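Local structure of carbonic anhydrase (Coccomyxa sp. PA, 3UCO) at residues P40-I45 and I95-V100. The protein probably catalyses the reversible hydration of carbon dioxide to hydrogencarbonate, as a zinc-dependent carbonic anhydrase of the beta class. Sequence-based numbering, arbitrary orientation.
Sequences PEYLYI and IKHILV
The rings of Tyr42 and His97 meet obliquely, with their planes at 37°. Tyr42 CE1 lies 3.4 Å from His97 CD2. Both side chains have CG anti to the carbonyl carbon (chi1 -60° in Tyr42, -39° in His97), which brings the rings together on one face of the sheet. One face of the imidazole carries Lys96 CB, centred over the ring. At its edge, in the ring plane, a water hydrogen-bonds His97 NE2 at 3.0 Å and donates to Glu41 OE2, bridging the two side chains. The other ring nitrogen, His97 ND1, bonds to Ser182 OG, so each nitrogen has a partner, which probably holds the ring in its rotation. Leu99 CD1 approaches Tyr42 CD1 obliquely, at 3.9 Å, and Leu99 CB meets Tyr44.

The backbones pair as parallel strands. Glu41 O opens the pairing with two donors, Lys96 N at 2.9 Å and His97 N at 3.0 Å. Leu43 then bonds through both of its backbone polar atoms: its N bonds to His97 O and its O takes Leu99 N. Ile45 N closes on Leu99 O at 2.7 Å. On the face opposite Tyr42, Leu43 CB packs on Ile95 CD1 at 3.8 Å, and Ile45 on Ile98.

These are neighbouring inner strands of the mixed sheet of this beta-class enzyme, and both run on to zinc ligands, Cys47 and His103. Strand 65-70 flanks 42-47. Helices 80-92 and 146-167 pack on the Leu43 and Ile98 face, while Leu12 and Leu9 of a second subunit reach Tyr42 and Leu99.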
ATOM      1  N   PRO A  40       0.209 -14.717  23.271  1.00 59.04           N
ATOM      2  CA  PRO A  40       1.433 -15.298  22.757  1.00 58.19           C
ATOM      3  C   PRO A  40       2.667 -14.484  23.224  1.00 57.92           C
ATOM      4  O   PRO A  40       2.580 -13.298  23.526  1.00 56.58           O
ATOM      5  CB  PRO A  40       1.240 -15.171  21.241  1.00 57.94           C
ATOM      6  CG  PRO A  40       0.462 -13.884  21.103  1.00 57.69           C
ATOM      7  CD  PRO A  40      -0.525 -13.954  22.228  1.00 58.36           C
ATOM      8  N   GLU A  41       3.816 -15.130  23.247  1.00 58.37           N
ATOM      9  CA  GLU A  41       5.065 -14.437  23.548  1.00 58.59           C
ATOM     10  C   GLU A  41       5.935 -14.152  22.336  1.00 56.69           C
ATOM     11  O   GLU A  41       6.852 -13.325  22.434  1.00 55.34           O
ATOM     12  CB  GLU A  41       5.849 -15.255  24.563  1.00 60.17           C
ATOM     13  CG  GLU A  41       4.985 -15.511  25.811  1.00 68.42           C
ATOM     14  CD  GLU A  41       5.787 -15.572  27.088  1.00 79.67           C
ATOM     15  OE1 GLU A  41       5.301 -14.998  28.111  1.00 82.80           O
ATOM     16  OE2 GLU A  41       6.900 -16.182  27.051  1.00 82.95           O
ATOM     17  N   TYR A  42       5.635 -14.838  21.219  1.00 54.95           N
ATOM     18  CA  TYR A  42       6.320 -14.678  19.931  1.00 54.62           C
ATOM     19  C   TYR A  42       5.431 -14.068  18.858  1.00 53.33           C
ATOM     20  O   TYR A  42       4.231 -14.471  18.703  1.00 53.78           O
ATOM     21  CB  TYR A  42       6.846 -16.028  19.385  1.00 55.39           C
ATOM     22  CG  TYR A  42       7.822 -16.638  20.336  1.00 57.59           C
ATOM     23  CD1 TYR A  42       9.159 -16.241  20.342  1.00 61.57           C
ATOM     24  CD2 TYR A  42       7.390 -17.527  21.296  1.00 59.30           C
ATOM     25  CE1 TYR A  42      10.064 -16.759  21.270  1.00 62.27           C
ATOM     26  CE2 TYR A  42       8.242 -18.010  22.224  1.00 61.75           C
ATOM     27  CZ  TYR A  42       9.580 -17.638  22.209  1.00 62.79           C
ATOM     28  OH  TYR A  42      10.402 -18.192  23.135  1.00 64.63           O
ATOM     29  N   LEU A  43       6.024 -13.131  18.118  1.00 49.65           N
ATOM     30  CA  LEU A  43       5.532 -12.774  16.825  1.00 47.21           C
ATOM     31  C   LEU A  43       6.449 -13.470  15.843  1.00 47.14           C
ATOM     32  O   LEU A  43       7.661 -13.369  15.940  1.00 47.02           O
ATOM     33  CB  LEU A  43       5.605 -11.261  16.594  1.00 46.04           C
ATOM     34  CG  LEU A  43       5.455 -10.818  15.119  1.00 45.56           C
ATOM     35  CD1 LEU A  43       4.267 -11.505  14.440  1.00 38.98           C
ATOM     36  CD2 LEU A  43       5.380  -9.280  14.932  1.00 43.23           C
ATOM     37  N   TYR A  44       5.914 -14.132  14.832  1.00 46.23           N
ATOM     38  CA  TYR A  44       6.824 -14.712  13.871  1.00 45.02           C
ATOM     39  C   TYR A  44       6.555 -14.155  12.493  1.00 45.25           C
ATOM     40  O   TYR A  44       5.417 -14.129  12.078  1.00 46.59           O
ATOM     41  CB  TYR A  44       6.662 -16.187  13.920  1.00 43.30           C
ATOM     42  CG  TYR A  44       7.164 -16.949  12.742  1.00 46.28           C
ATOM     43  CD1 TYR A  44       8.300 -17.806  12.876  1.00 45.28           C
ATOM     44  CD2 TYR A  44       6.498 -16.881  11.515  1.00 42.68           C
ATOM     45  CE1 TYR A  44       8.743 -18.561  11.820  1.00 46.38           C
ATOM     46  CE2 TYR A  44       6.925 -17.641  10.429  1.00 46.53           C
ATOM     47  CZ  TYR A  44       8.054 -18.498  10.589  1.00 48.28           C
ATOM     48  OH  TYR A  44       8.523 -19.247   9.523  1.00 45.59           O
ATOM     49  N   ILE A  45       7.599 -13.674  11.810  1.00 45.00           N
ATOM     50  CA  ILE A  45       7.501 -13.179  10.451  1.00 44.42           C
ATOM     51  C   ILE A  45       8.292 -14.136   9.507  1.00 45.20           C
ATOM     52  O   ILE A  45       9.518 -14.198   9.573  1.00 45.24           O
ATOM     53  CB  ILE A  45       8.070 -11.739  10.343  1.00 44.12           C
ATOM     54  CG1 ILE A  45       7.267 -10.781  11.212  1.00 43.96           C
ATOM     55  CG2 ILE A  45       8.091 -11.267   8.855  1.00 41.47           C
ATOM     56  CD1 ILE A  45       8.009  -9.453  11.553  1.00 45.09           C
ATOM     57  N   ILE A  95       3.983  -8.811  23.163  1.00 58.41           N
ATOM     58  CA  ILE A  95       4.842  -9.985  22.911  1.00 57.05           C
ATOM     59  C   ILE A  95       6.265  -9.613  23.335  1.00 57.15           C
ATOM     60  O   ILE A  95       6.562  -8.455  23.667  1.00 56.28           O
ATOM     61  CB  ILE A  95       4.785 -10.497  21.438  1.00 56.47           C
ATOM     62  CG1 ILE A  95       5.016  -9.352  20.444  1.00 55.18           C
ATOM     63  CG2 ILE A  95       3.484 -11.140  21.138  1.00 54.74           C
ATOM     64  CD1 ILE A  95       6.331  -9.391  19.811  1.00 51.25           C
ATOM     65  N   LYS A  96       7.132 -10.602  23.366  1.00 57.72           N
ATOM     66  CA  LYS A  96       8.492 -10.407  23.912  1.00 58.62           C
ATOM     67  C   LYS A  96       9.549 -10.695  22.872  1.00 57.04           C
ATOM     68  O   LYS A  96      10.605 -10.151  22.951  1.00 57.68           O
ATOM     69  CB  LYS A  96       8.718 -11.332  25.137  1.00 59.62           C
ATOM     70  CG  LYS A  96       8.111 -10.788  26.438  1.00 64.72           C
ATOM     71  CD  LYS A  96       8.105 -11.863  27.512  1.00 74.30           C
ATOM     72  CE  LYS A  96       7.104 -11.519  28.634  1.00 78.12           C
ATOM     73  NZ  LYS A  96       7.562 -12.154  29.909  1.00 81.37           N
ATOM     74  N   HIS A  97       9.249 -11.565  21.909  1.00 55.39           N
ATOM     75  CA  HIS A  97      10.219 -11.980  20.919  1.00 55.23           C
ATOM     76  C   HIS A  97       9.659 -11.965  19.501  1.00 53.44           C
ATOM     77  O   HIS A  97       8.538 -12.447  19.260  1.00 53.86           O
ATOM     78  CB  HIS A  97      10.767 -13.389  21.287  1.00 56.29           C
ATOM     79  CG  HIS A  97      10.984 -13.585  22.763  1.00 60.80           C
ATOM     80  ND1 HIS A  97      11.919 -12.859  23.484  1.00 65.04           N
ATOM     81  CD2 HIS A  97      10.369 -14.397  23.658  1.00 62.66           C
ATOM     82  CE1 HIS A  97      11.878 -13.229  24.753  1.00 65.65           C
ATOM     83  NE2 HIS A  97      10.943 -14.156  24.887  1.00 65.64           N
ATOM     84  N   ILE A  98      10.441 -11.442  18.558  1.00 51.16           N
ATOM     85  CA  ILE A  98      10.058 -11.371  17.153  1.00 48.37           C
ATOM     86  C   ILE A  98      11.004 -12.279  16.399  1.00 48.83           C
ATOM     87  O   ILE A  98      12.230 -12.058  16.407  1.00 49.32           O
ATOM     88  CB  ILE A  98      10.167  -9.932  16.648  1.00 47.88           C
ATOM     89  CG1 ILE A  98       9.131  -9.044  17.371  1.00 47.60           C
ATOM     90  CG2 ILE A  98       9.999  -9.857  15.171  1.00 45.61           C
ATOM     91  CD1 ILE A  98       9.357  -7.542  17.184  1.00 45.13           C
ATOM     92  N   LEU A  99      10.480 -13.352  15.807  1.00 48.45           N
ATOM     93  CA  LEU A  99      11.321 -14.208  14.973  1.00 48.60           C
ATOM     94  C   LEU A  99      11.142 -13.842  13.512  1.00 48.28           C
ATOM     95  O   LEU A  99      10.031 -13.909  12.991  1.00 48.67           O
ATOM     96  CB  LEU A  99      11.007 -15.688  15.175  1.00 48.89           C
ATOM     97  CG  LEU A  99      10.757 -16.058  16.629  1.00 49.16           C
ATOM     98  CD1 LEU A  99      10.007 -17.350  16.667  1.00 48.57           C
ATOM     99  CD2 LEU A  99      12.101 -16.177  17.353  1.00 49.09           C
ATOM    100  N   VAL A 100      12.230 -13.443  12.865  1.00 47.15           N
ATOM    101  CA  VAL A 100      12.228 -13.149  11.459  1.00 46.25           C
ATOM    102  C   VAL A 100      12.931 -14.336  10.863  1.00 47.07           C
ATOM    103  O   VAL A 100      14.120 -14.545  11.122  1.00 46.92           O
ATOM    104  CB  VAL A 100      13.017 -11.840  11.110  1.00 46.72           C
ATOM    105  CG1 VAL A 100      12.942 -11.553   9.628  1.00 44.83           C
ATOM    106  CG2 VAL A 100      12.546 -10.627  11.951  1.00 43.25           C
TER
HETATM  107  O   HOH W   1       9.260 -16.121  26.310  1.00 70.68           O